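Local coordinates for probable leucine/isoleucine/valine-binding protein (Rhodopirellula baltica, PDB 4KV7) that probably binds leucine, isoleucine, valine or a related small solute in the periplasm, as the ligand-capturing partner of an ABC transporter, at residues G21-S27 with L61-G67; L87-V93 with T110-F116; R135-E141 with A247-V251; D279-V283 with I341-A345. The protein carries 1 engineered substitution. One frame throughout, in Å; residues are numbered along the deposited sequence.

In the fold
The four contacts follow one another along the chain without nesting. Interactions 1 and 2 lie in the same lobe, with centres about 11 Å apart, and each joins two parallel strands of a beta-alpha-beta unit. They touch directly: Gly21 O of strand 16-24 lies 2.8 Å from Val90 N. Interaction 3 is nearest the centre of the chain in space, its own centre about 18 Å from that of interaction 2. Phe116 and Val93 meet Arg135 and Phe250 there, beside a bound formic acid, consistent with the cleft between the two lobes of a periplasmic binding protein. Interaction 4 stands apart, about 20 Å or more from the other centres, where the start of helix 281-293 packs on a loop.

Interaction 1 of 4, residues G21-S27 with L61-G67; sequences GMSTALS and LIALDDG
Met22 and Leu64 are joined through the backbone of two parallel strands, 16-24 and 57-65. The ladder alternates across the pair. Met22 N donates to Ile62 O, Leu64 N to Met22 O in a nearly straight bond (176°), Thr24 N to Leu64 O, and Asp66 N to Thr24 O. The apolar contacts are few. Selenomethionine Met22 bends at its end, chi3 -71°, and brings CE to 4.0 Å from Leu61 CD2. CD1 of Leu26 touches CB of Ala63 at 4.3 Å.

The side-chain bonds gather around the C-terminal ends of the strands. Asp65 OD1 takes Leu26 N at 2.9 Å and Gly67 N at 2.9 Å from opposite faces of the carboxylate, and Ser27 N adds a weak bond. The Gly67 bond makes an Asx turn. Asp65 OD2 receives Ser27 OG at 2.5 Å on its syn lone pair and also meets Arg72 in a salt bridge. Ser23 OG gives its proton to Asp66 OD2 at 2.7 Å, from above the carboxylate plane. Replacing Asp65 with alanine removes the carboxylate, which would probably leave the amides of Leu26 and Gly67 and the hydroxyl of Ser27 without their acceptor and Arg72 without this charge.

Two neighbouring aspartates thus carry much of the polar load. They fix how the chain turns as it leaves both strands, where this fold commonly places its ligand loops.

Interaction 2 of 4, residues L87-V93 with T110-F116; sequences LAVVGNV and TPFFGAF
Phe112 lays its ring alongside Val89 and Asn92 of the facing segment. CE1 lies 3.9 Å from Val89 CG1, and 3.5 Å from Asn92 ND2. The Asn92 amide stands almost upright to the ring, with the planes 84° apart. With CG anti to the backbone N (chi1 -169°), the ring runs along the sheet from Val89 to Asn92. A serine in place of Phe112 would probably open a gap beside Val89 CG1 and take away the ring that Asn92 ND2 packs on, leaving the amide held mainly through OD1. That oxygen accepts from Ser23 N.

Further apolar contacts follow on both sides of Phe112. Thr110 CG2 sits 4.0 Å from Val89 CG2. Near the other end, Val93 and Phe116 point the same way, and Val93 CG2 rests 3.9 Å from Phe116 CD1.

The backbones pair in parallel. Val89 N donates to Pro111 O, Phe113 N to Val89 O, and Gly91 N to Phe113 O. Gly91 and Gly114 then turn with positive phi, and the chains rejoin where Phe116 N donates to Asn92 O at 2.8 Å, a bent bond of 138°. Leu87 O is buried with no polar partner in the model; Pro111 CD lies 3.4 Å away from it.

Helix 95-107 makes the crossover between strands 89-90 and 112-113. Strand 16-24 adjoins the first of these and strand 131-132 the second. Phe113 packs against helices 301-319 and 326-335.

Interaction 3 of 4, residues R135-E141 with A247-V251; sequences RASYAEE and AVSFV. With FMT (formic acid), chain B.
Glu141 holds Ser249 with both carboxylate oxygens. Ser249 N donates to Glu141 OE1 at 2.8 Å, meeting the syn lone pair of that oxygen. Ser249 OG donates to OE2 of Glu141 at 2.6 Å, on the syn side and 19° out of the carboxylate plane. The Glu141 chain extends straight beyond CG, which carries the carboxylate across to the loop. Its OE1 has a further donor in Thr270 OG1. Ser249 OG is also an acceptor: Arg135 NH2 approaches to 2.8 Å, but the bond is weak, with an angle of 122° at hydrogen. The stronger partner of Arg135 is Glu305, which forms a salt bridge to NE.

The helix that supplies Glu141 begins with a capping box. Ser137 OG accepts from Glu140 N at 3.0 Å, and Ser137 N donates back to Glu140 OE1 at 2.9 Å.

The aromatic side probably belongs to the ligand cleft of this periplasmic binding protein fold. Tyr138 OH donates to O1 of a formic acid, likely from the crystallisation liquor, at 2.6 Å and near the tyrosine ring plane. The carbon of the formic acid lies over the centre of one Phe250 face, 3.1 Å above the ring plane. Tyr68 OH and Thr95 OG1 also bond the formic acid.

Interaction 4 of 4, residues D279-V283 with I341-A345; sequences DLPLV and IGLGA
Leu280 packs its side chain along the carbonyls of the loop 341-345. Its CB faces Gly342 O at 3.6 Å. CG comes next, 4.1 Å from Leu343 O. Both methyls lie on one side of the Leu343-Gly344 peptide: CD1 is 3.3 Å from Leu343 O, and CD2 is 3.7 Å from the same oxygen and also near Gly344 CA. With CG anti to the carbonyl carbon (chi1 -76°), the branch is turned onto the loop.

Leu280 is the N-cap residue of helix 281-293. Just past it, Leu282 N donates to Gly342 O at 3.0 Å in a fairly straight bond of 166°. Pro281 has no N-H to offer, but its CD still touches Gly342 O at 3.4 Å. Leu282 lies alongside Ile341 and Leu343. It is modelled in two conformers; in one of them CD1 lies 3.8 Å from Leu343 CG, so this detail is less certain. Leu282 also leans on Leu304 and Ile308 of helix 301-319.

Two glycines suit the closeness. A CB on Gly342 would run into Leu282 N, and one on Gly344 would crowd Leu280 CD2. The contact thus combines leucine packing with carbons lying against loop carbonyls, and one backbone bond. A loop carbonyl supplies the acceptor that a first-turn helix amide cannot find within its own helix.

Interaction 1 of 4, residues G21-S27 with L61-G67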
loop_
_atom_site.group_PDB
_atom_site.type_symbol
_atom_site.label_atom_id
_atom_site.label_comp_id
_atom_site.label_asym_id
_atom_site.label_seq_id
_atom_site.Cartn_x
_atom_site.Cartn_y
_atom_site.Cartn_z
ATOM N N GLY A 21 8.231 12.103 9.768
ATOM C CA GLY A 21 9.019 10.893 9.907
ATOM C C GLY A 21 8.462 9.726 9.121
ATOM O O GLY A 21 7.293 9.715 8.736
HETATM N N MSE A 22 9.313 8.736 8.889
HETATM C CA MSE A 22 8.932 7.509 8.208
HETATM C C MSE A 22 9.877 6.411 8.660
HETATM O O MSE A 22 11.084 6.637 8.746
HETATM C CB MSE A 22 9.026 7.724 6.693
HETATM C CG MSE A 22 8.724 6.499 5.816
HETATM SE SE MSE A 22 9.137 6.760 3.886
HETATM C CE MSE A 22 7.685 7.986 3.492
ATOM N N SER A 23 9.325 5.247 9.001
ATOM C CA SER A 23 10.121 4.036 9.211
ATOM C C SER A 23 9.654 3.056 8.160
ATOM O O SER A 23 8.462 2.799 8.052
ATOM C CB SER A 23 9.888 3.462 10.602
ATOM O OG SER A 23 10.708 2.328 10.823
ATOM N N THR A 24 10.564 2.530 7.353
ATOM C CA THR A 24 10.124 1.753 6.212
ATOM C C THR A 24 11.224 0.901 5.614
ATOM O O THR A 24 12.388 1.020 5.970
ATOM C CB THR A 24 9.539 2.687 5.145
ATOM O OG1 THR A 24 8.615 1.946 4.341
ATOM C CG2 THR A 24 10.630 3.330 4.272
ATOM N N ALA A 25 10.835 0.034 4.689
ATOM C CA ALA A 25 11.775 -0.877 4.049
ATOM C C ALA A 25 12.569 -0.139 2.974
ATOM O O ALA A 25 12.111 0.015 1.839
ATOM C CB ALA A 25 11.026 -2.057 3.447
ATOM N N LEU A 26 13.758 0.331 3.340
ATOM C CA LEU A 26 14.654 0.984 2.391
ATOM C C LEU A 26 15.764 0.044 1.934
ATOM O O LEU A 26 16.501 0.360 1.003
ATOM C CB LEU A 26 15.258 2.259 2.989
ATOM C CG LEU A 26 14.232 3.328 3.374
ATOM C CD1 LEU A 26 14.906 4.489 4.094
ATOM C CD2 LEU A 26 13.469 3.827 2.147
ATOM N N SER A 27 15.881 -1.106 2.589
ATOM C CA SER A 27 16.806 -2.155 2.191
ATOM C C SER A 27 16.116 -3.486 2.445
ATOM O O SER A 27 15.024 -3.543 3.003
ATOM C CB SER A 27 18.094 -2.083 3.012
ATOM O OG SER A 27 17.844 -2.430 4.369
ATOM N N LEU A 61 11.662 15.269 5.319
ATOM C CA LEU A 61 11.306 13.901 5.654
ATOM C C LEU A 61 12.497 13.204 6.287
ATOM O O LEU A 61 13.581 13.164 5.693
ATOM C CB LEU A 61 10.900 13.133 4.403
ATOM C CG LEU A 61 10.451 11.684 4.638
ATOM C CD1 LEU A 61 9.112 11.632 5.360
ATOM C CD2 LEU A 61 10.363 10.923 3.316
ATOM N N ILE A 62 12.309 12.693 7.498
ATOM C CA ILE A 62 13.324 11.881 8.162
ATOM C C ILE A 62 12.897 10.433 7.982
ATOM O O ILE A 62 11.924 9.975 8.595
ATOM C CB ILE A 62 13.437 12.235 9.647
ATOM C CG1 ILE A 62 13.769 13.722 9.791
ATOM C CG2 ILE A 62 14.488 11.359 10.326
ATOM C CD1 ILE A 62 13.744 14.233 11.217
ATOM N N ALA A 63 13.578 9.730 7.080
ATOM C CA ALA A 63 13.207 8.370 6.706
ATOM C C ALA A 63 14.238 7.379 7.219
ATOM O O ALA A 63 15.409 7.437 6.835
ATOM C CB ALA A 63 13.068 8.259 5.198
ATOM N N LEU A 64 13.796 6.486 8.097
ATOM C CA LEU A 64 14.657 5.496 8.722
ATOM C C LEU A 64 14.307 4.120 8.163
ATOM O O LEU A 64 13.136 3.805 7.959
ATOM C CB LEU A 64 14.459 5.516 10.236
ATOM C CG LEU A 64 14.663 6.879 10.910
ATOM C CD1 LEU A 64 14.505 6.782 12.422
ATOM C CD2 LEU A 64 16.011 7.496 10.551
ATOM N N ASP A 65 15.331 3.312 7.922
ATOM C CA ASP A 65 15.177 1.970 7.380
ATOM C C ASP A 65 14.844 0.982 8.487
ATOM O O ASP A 65 15.540 0.915 9.494
ATOM C CB ASP A 65 16.495 1.569 6.713
ATOM C CG ASP A 65 16.429 0.239 5.966
ATOM O OD1 ASP A 65 15.335 -0.281 5.668
ATOM O OD2 ASP A 65 17.531 -0.268 5.649
ATOM N N ASP A 66 13.779 0.211 8.297
ATOM C CA ASP A 66 13.515 -0.943 9.162
ATOM C C ASP A 66 13.544 -2.284 8.440
ATOM O O ASP A 66 13.297 -3.314 9.057
ATOM C CB ASP A 66 12.239 -0.794 10.010
ATOM C CG ASP A 66 10.972 -0.654 9.190
ATOM O OD1 ASP A 66 10.920 -1.100 8.020
ATOM O OD2 ASP A 66 9.998 -0.103 9.754
ATOM N N GLY A 67 13.851 -2.270 7.146
ATOM C CA GLY A 67 13.944 -3.506 6.386
ATOM C C GLY A 67 12.671 -4.343 6.387
ATOM O O GLY A 67 12.747 -5.548 6.132
HETATM O O HOH W 1 7.430 0.319 8.983
HETATM O O HOH W 2 12.856 -5.350 3.010
#

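Interaction 2 of 4, residues L87-V93 with T110-F116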
loop_
_atom_site.group_PDB
_atom_site.type_symbol
_atom_site.label_atom_id
_atom_site.label_comp_id
_atom_site.label_asym_id
_atom_site.label_seq_id
_atom_site.Cartn_x
_atom_site.Cartn_y
_atom_site.Cartn_z
ATOM N N LEU A 87 6.284 15.760 13.291
ATOM C CA LEU A 87 4.904 16.235 13.365
ATOM C C LEU A 87 3.887 15.150 13.016
ATOM O O LEU A 87 2.730 15.210 13.455
ATOM C CB LEU A 87 4.717 17.443 12.444
ATOM C CG LEU A 87 5.647 18.626 12.719
ATOM C CD1 LEU A 87 5.503 19.689 11.639
ATOM C CD2 LEU A 87 5.406 19.216 14.105
ATOM N N ALA A 88 4.325 14.178 12.222
ATOM C CA ALA A 88 3.511 13.040 11.813
ATOM C C ALA A 88 4.455 11.979 11.274
ATOM O O ALA A 88 5.568 12.302 10.837
ATOM C CB ALA A 88 2.502 13.442 10.740
ATOM N N VAL A 89 4.018 10.723 11.312
ATOM C CA VAL A 89 4.747 9.603 10.737
ATOM C C VAL A 89 3.933 9.183 9.525
ATOM O O VAL A 89 2.752 8.825 9.639
ATOM C CB VAL A 89 4.907 8.453 11.742
ATOM C CG1 VAL A 89 5.479 7.225 11.055
ATOM C CG2 VAL A 89 5.822 8.881 12.901
ATOM N N VAL A 90 4.560 9.244 8.355
ATOM C CA VAL A 90 3.824 9.182 7.097
ATOM C C VAL A 90 4.327 8.076 6.182
ATOM O O VAL A 90 5.530 7.904 5.963
ATOM C CB VAL A 90 3.861 10.539 6.343
ATOM C CG1 VAL A 90 3.351 11.654 7.237
ATOM C CG2 VAL A 90 5.262 10.868 5.852
ATOM N N GLY A 91 3.385 7.301 5.656
ATOM C CA GLY A 91 3.687 6.349 4.607
ATOM C C GLY A 91 4.449 5.083 4.951
ATOM O O GLY A 91 4.926 4.417 4.038
ATOM N N ASN A 92 4.563 4.736 6.234
ATOM C CA ASN A 92 5.324 3.539 6.611
ATOM C C ASN A 92 4.797 2.303 5.892
ATOM O O ASN A 92 3.587 2.093 5.830
ATOM C CB ASN A 92 5.176 3.234 8.097
ATOM C CG ASN A 92 5.960 4.163 8.997
ATOM O OD1 ASN A 92 6.497 5.207 8.586
ATOM N ND2 ASN A 92 6.024 3.780 10.269
ATOM N N VAL A 93 5.684 1.466 5.388
ATOM C CA VAL A 93 5.292 0.205 4.764
ATOM C C VAL A 93 5.037 -0.904 5.784
ATOM O O VAL A 93 5.899 -1.199 6.613
ATOM C CB VAL A 93 6.403 -0.257 3.783
ATOM C CG1 VAL A 93 6.266 -1.728 3.412
ATOM C CG2 VAL A 93 6.394 0.614 2.545
ATOM N N THR A 110 1.117 11.220 18.034
ATOM C CA THR A 110 1.673 11.570 16.736
ATOM C C THR A 110 0.802 10.974 15.637
ATOM O O THR A 110 0.620 9.759 15.596
ATOM C CB THR A 110 3.094 10.991 16.575
ATOM O OG1 THR A 110 3.934 11.438 17.648
ATOM C CG2 THR A 110 3.709 11.411 15.249
ATOM N N PRO A 111 0.272 11.810 14.726
ATOM C CA PRO A 111 -0.518 11.259 13.614
ATOM C C PRO A 111 0.283 10.237 12.816
ATOM O O PRO A 111 1.467 10.442 12.536
ATOM C CB PRO A 111 -0.834 12.492 12.764
ATOM C CG PRO A 111 -0.811 13.628 13.737
ATOM C CD PRO A 111 0.270 13.284 14.733
ATOM N N PHE A 112 -0.377 9.134 12.472
ATOM C CA PHE A 112 0.215 8.026 11.744
ATOM C C PHE A 112 -0.592 7.965 10.440
ATOM O O PHE A 112 -1.681 7.375 10.390
ATOM C CB PHE A 112 0.083 6.742 12.573
ATOM C CG PHE A 112 0.878 5.578 12.044
ATOM C CD1 PHE A 112 2.222 5.432 12.357
ATOM C CD2 PHE A 112 0.281 4.620 11.244
ATOM C CE1 PHE A 112 2.949 4.358 11.874
ATOM C CE2 PHE A 112 1.011 3.538 10.765
ATOM C CZ PHE A 112 2.339 3.412 11.085
ATOM N N PHE A 113 -0.083 8.630 9.403
ATOM C CA PHE A 113 -0.888 8.979 8.237
ATOM C C PHE A 113 -0.408 8.308 6.957
ATOM O O PHE A 113 0.783 8.338 6.634
ATOM C CB PHE A 113 -0.910 10.503 8.027
ATOM C CG PHE A 113 -1.620 10.913 6.768
ATOM C CD1 PHE A 113 -2.973 10.659 6.627
ATOM C CD2 PHE A 113 -0.944 11.513 5.712
ATOM C CE1 PHE A 113 -3.641 10.989 5.466
ATOM C CE2 PHE A 113 -1.608 11.855 4.551
ATOM C CZ PHE A 113 -2.957 11.591 4.423
ATOM N N GLY A 114 -1.341 7.691 6.236
ATOM C CA GLY A 114 -1.061 7.168 4.910
ATOM C C GLY A 114 -0.163 5.953 4.859
ATOM O O GLY A 114 0.570 5.759 3.889
ATOM N N ALA A 115 -0.219 5.120 5.890
ATOM C CA ALA A 115 0.602 3.913 5.911
ATOM C C ALA A 115 0.307 2.995 4.717
ATOM O O ALA A 115 -0.854 2.775 4.353
ATOM C CB ALA A 115 0.402 3.177 7.217
ATOM N N PHE A 116 1.366 2.466 4.114
ATOM C CA PHE A 116 1.266 1.531 2.991
ATOM C C PHE A 116 0.950 0.148 3.556
ATOM O O PHE A 116 1.828 -0.690 3.767
ATOM C CB PHE A 116 2.578 1.582 2.197
ATOM C CG PHE A 116 2.595 0.772 0.915
ATOM C CD1 PHE A 116 3.060 -0.533 0.902
ATOM C CD2 PHE A 116 2.213 1.345 -0.291
ATOM C CE1 PHE A 116 3.116 -1.257 -0.274
ATOM C CE2 PHE A 116 2.268 0.614 -1.480
ATOM C CZ PHE A 116 2.719 -0.686 -1.466
#

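Interaction 3 of 4, residues R135-E141 with A247-V251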
loop_
_atom_site.group_PDB
_atom_site.type_symbol
_atom_site.label_atom_id
_atom_site.label_comp_id
_atom_site.label_asym_id
_atom_site.label_seq_id
_atom_site.Cartn_x
_atom_site.Cartn_y
_atom_site.Cartn_z
ATOM N N ARG A 135 -5.692 4.777 1.740
ATOM C CA ARG A 135 -6.013 3.682 0.825
ATOM C C ARG A 135 -7.126 2.761 1.284
ATOM O O ARG A 135 -7.366 2.571 2.474
ATOM C CB ARG A 135 -4.765 2.840 0.539
ATOM C CG ARG A 135 -4.099 2.273 1.793
ATOM C CD ARG A 135 -3.520 0.873 1.596
ATOM N NE ARG A 135 -2.388 0.879 0.674
ATOM C CZ ARG A 135 -1.846 -0.203 0.136
ATOM N NH1 ARG A 135 -0.840 -0.075 -0.716
ATOM N NH2 ARG A 135 -2.310 -1.409 0.435
ATOM N N ALA A 136 -7.778 2.152 0.298
ATOM C CA ALA A 136 -8.696 1.048 0.521
ATOM C C ALA A 136 -7.984 -0.081 1.256
ATOM O O ALA A 136 -6.748 -0.162 1.273
ATOM C CB ALA A 136 -9.230 0.551 -0.818
ATOM N N SER A 137 -8.773 -0.962 1.849
ATOM C CA SER A 137 -8.275 -2.029 2.703
ATOM C C SER A 137 -8.074 -3.352 1.971
ATOM O O SER A 137 -8.568 -3.544 0.855
ATOM C CB SER A 137 -9.269 -2.259 3.833
ATOM O OG SER A 137 -10.420 -2.898 3.304
ATOM N N TYR A 138 -7.379 -4.284 2.622
ATOM C CA TYR A 138 -7.248 -5.633 2.067
ATOM C C TYR A 138 -8.611 -6.326 1.999
ATOM O O TYR A 138 -8.859 -7.109 1.072
ATOM C CB TYR A 138 -6.242 -6.509 2.835
ATOM C CG TYR A 138 -4.819 -5.988 2.813
ATOM C CD1 TYR A 138 -4.254 -5.469 1.647
ATOM C CD2 TYR A 138 -4.048 -6.010 3.958
ATOM C CE1 TYR A 138 -2.951 -4.993 1.631
ATOM C CE2 TYR A 138 -2.747 -5.544 3.952
ATOM C CZ TYR A 138 -2.209 -5.028 2.784
ATOM O OH TYR A 138 -0.941 -4.511 2.739
ATOM N N ALA A 139 -9.484 -6.064 2.972
ATOM C CA ALA A 139 -10.836 -6.607 2.916
ATOM C C ALA A 139 -11.531 -6.149 1.632
ATOM O O ALA A 139 -12.208 -6.940 0.964
ATOM C CB ALA A 139 -11.633 -6.183 4.134
ATOM N N GLU A 140 -11.381 -4.872 1.299
ATOM C CA GLU A 140 -11.983 -4.342 0.078
ATOM C C GLU A 140 -11.354 -4.913 -1.195
ATOM O O GLU A 140 -12.057 -5.215 -2.154
ATOM C CB GLU A 140 -11.965 -2.808 0.112
ATOM C CG GLU A 140 -12.929 -2.273 1.175
ATOM C CD GLU A 140 -12.714 -0.820 1.577
ATOM O OE1 GLU A 140 -11.584 -0.306 1.506
ATOM O OE2 GLU A 140 -13.706 -0.196 2.003
ATOM N N GLU A 141 -10.036 -5.076 -1.212
ATOM C CA GLU A 141 -9.385 -5.651 -2.388
ATOM C C GLU A 141 -9.823 -7.087 -2.610
ATOM O O GLU A 141 -10.157 -7.484 -3.737
ATOM C CB GLU A 141 -7.861 -5.603 -2.273
ATOM C CG GLU A 141 -7.268 -4.208 -2.285
ATOM C CD GLU A 141 -5.759 -4.249 -2.309
ATOM O OE1 GLU A 141 -5.191 -4.844 -3.242
ATOM O OE2 GLU A 141 -5.117 -3.700 -1.384
ATOM N N ALA A 247 -2.711 -10.609 -7.425
ATOM C CA ALA A 247 -1.842 -9.993 -6.428
ATOM C C ALA A 247 -2.551 -8.816 -5.779
ATOM O O ALA A 247 -3.119 -7.965 -6.475
ATOM C CB ALA A 247 -0.568 -9.518 -7.093
ATOM N N VAL A 248 -2.501 -8.735 -4.458
ATOM C CA VAL A 248 -2.991 -7.527 -3.798
ATOM C C VAL A 248 -2.010 -6.383 -4.019
ATOM O O VAL A 248 -0.861 -6.582 -4.461
ATOM C CB VAL A 248 -3.282 -7.721 -2.290
ATOM C CG1 VAL A 248 -4.349 -8.800 -2.082
ATOM C CG2 VAL A 248 -2.020 -8.033 -1.511
ATOM N N SER A 249 -2.449 -5.182 -3.672
ATOM C CA SER A 249 -1.682 -3.963 -3.888
ATOM C C SER A 249 -0.255 -4.023 -3.350
ATOM O O SER A 249 0.696 -3.579 -4.010
ATOM C CB SER A 249 -2.426 -2.804 -3.228
ATOM O OG SER A 249 -2.600 -3.079 -1.854
ATOM N N PHE A 250 -0.118 -4.545 -2.141
ATOM C CA PHE A 250 1.129 -4.527 -1.396
ATOM C C PHE A 250 2.215 -5.371 -2.056
ATOM O O PHE A 250 3.390 -5.150 -1.793
ATOM C CB PHE A 250 0.863 -5.039 0.030
ATOM C CG PHE A 250 2.015 -4.856 0.988
ATOM C CD1 PHE A 250 3.003 -5.825 1.123
ATOM C CD2 PHE A 250 2.087 -3.721 1.786
ATOM C CE1 PHE A 250 4.045 -5.656 2.007
ATOM C CE2 PHE A 250 3.139 -3.540 2.660
ATOM C CZ PHE A 250 4.127 -4.516 2.773
ATOM N N VAL A 251 1.843 -6.342 -2.893
ATOM C CA VAL A 251 2.841 -7.175 -3.562
ATOM C C VAL A 251 3.861 -6.320 -4.302
ATOM O O VAL A 251 5.052 -6.616 -4.280
ATOM C CB VAL A 251 2.168 -8.170 -4.535
ATOM C CG1 VAL A 251 3.205 -8.927 -5.359
ATOM C CG2 VAL A 251 1.288 -9.139 -3.767
HETATM C C FMT B . 1.723 -5.716 4.563
HETATM O O1 FMT B . 0.658 -5.109 4.741
HETATM O O2 FMT B . 2.562 -5.963 5.440
#

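Interaction 4 of 4, residues D279-V283 with I341-A345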
loop_
_atom_site.group_PDB
_atom_site.type_symbol
_atom_site.label_atom_id
_atom_site.label_comp_id
_atom_site.label_asym_id
_atom_site.label_seq_id
_atom_site.Cartn_x
_atom_site.Cartn_y
_atom_site.Cartn_z
ATOM N N ASP A 279 -4.977 9.791 -17.403
ATOM C CA ASP A 279 -4.954 11.228 -17.621
ATOM C C ASP A 279 -5.805 11.984 -16.606
ATOM O O ASP A 279 -6.080 13.165 -16.772
ATOM C CB ASP A 279 -5.323 11.558 -19.060
ATOM C CG ASP A 279 -4.353 10.945 -20.048
ATOM O OD1 ASP A 279 -3.142 10.877 -19.726
ATOM O OD2 ASP A 279 -4.797 10.524 -21.134
ATOM N N LEU A 280 -6.176 11.299 -15.524
ATOM C CA LEU A 280 -6.821 11.972 -14.396
ATOM C C LEU A 280 -5.908 13.110 -13.949
ATOM O O LEU A 280 -4.683 12.939 -13.917
ATOM C CB LEU A 280 -7.023 11.001 -13.234
ATOM C CG LEU A 280 -8.165 10.000 -13.371
ATOM C CD1 LEU A 280 -8.021 8.913 -12.315
ATOM C CD2 LEU A 280 -9.507 10.703 -13.240
ATOM N N PRO A 281 -6.483 14.263 -13.575
ATOM C CA PRO A 281 -5.638 15.423 -13.246
ATOM C C PRO A 281 -4.564 15.143 -12.192
ATOM O O PRO A 281 -3.428 15.587 -12.351
ATOM C CB PRO A 281 -6.649 16.464 -12.746
ATOM C CG PRO A 281 -7.908 16.117 -13.475
ATOM C CD PRO A 281 -7.918 14.608 -13.567
ATOM N N LEU A 282 -4.895 14.408 -11.139
ATOM C CA LEU A 282 -3.901 14.095 -10.113
ATOM C C LEU A 282 -2.751 13.292 -10.689
ATOM O O LEU A 282 -1.588 13.513 -10.337
ATOM C CB LEU A 282 -4.515 13.313 -8.950
ATOM C CG LEU A 282 -3.542 12.920 -7.824
ATOM C CD1 LEU A 282 -4.275 12.863 -6.520
ATOM C CD2 LEU A 282 -2.830 11.573 -8.062
ATOM N N VAL A 283 -3.076 12.333 -11.548
ATOM C CA VAL A 283 -2.043 11.471 -12.108
ATOM C C VAL A 283 -1.121 12.245 -13.040
ATOM O O VAL A 283 0.088 12.017 -13.032
ATOM C CB VAL A 283 -2.631 10.224 -12.787
ATOM C CG1 VAL A 283 -1.520 9.365 -13.355
ATOM C CG2 VAL A 283 -3.456 9.420 -11.791
ATOM N N ILE A 341 -9.105 15.746 -5.096
ATOM C CA ILE A 341 -7.726 16.054 -5.472
ATOM C C ILE A 341 -7.418 15.629 -6.904
ATOM O O ILE A 341 -6.258 15.522 -7.289
ATOM C CB ILE A 341 -6.675 15.447 -4.499
ATOM C CG1 ILE A 341 -6.840 13.931 -4.375
ATOM C CG2 ILE A 341 -6.752 16.105 -3.135
ATOM C CD1 ILE A 341 -5.825 13.291 -3.418
ATOM N N GLY A 342 -8.456 15.393 -7.698
ATOM C CA GLY A 342 -8.265 15.065 -9.100
ATOM C C GLY A 342 -8.161 13.585 -9.412
ATOM O O GLY A 342 -7.578 13.210 -10.432
ATOM N N LEU A 343 -8.740 12.753 -8.546
ATOM C CA LEU A 343 -8.744 11.300 -8.720
ATOM C C LEU A 343 -9.967 10.788 -9.478
ATOM O O LEU A 343 -10.058 9.599 -9.781
ATOM C CB LEU A 343 -8.677 10.610 -7.364
ATOM C CG LEU A 343 -7.286 10.590 -6.758
ATOM C CD1 LEU A 343 -7.325 10.107 -5.328
ATOM C CD2 LEU A 343 -6.383 9.702 -7.594
ATOM N N GLY A 344 -10.905 11.677 -9.771
ATOM C CA GLY A 344 -12.098 11.294 -10.507
ATOM C C GLY A 344 -13.290 11.019 -9.606
ATOM O O GLY A 344 -14.432 10.994 -10.065
ATOM N N ALA A 345 -13.017 10.800 -8.324
ATOM C CA ALA A 345 -14.059 10.583 -7.327
ATOM C C ALA A 345 -13.603 11.162 -5.993
ATOM O O ALA A 345 -12.403 11.160 -5.688
ATOM C CB ALA A 345 -14.361 9.102 -7.187
#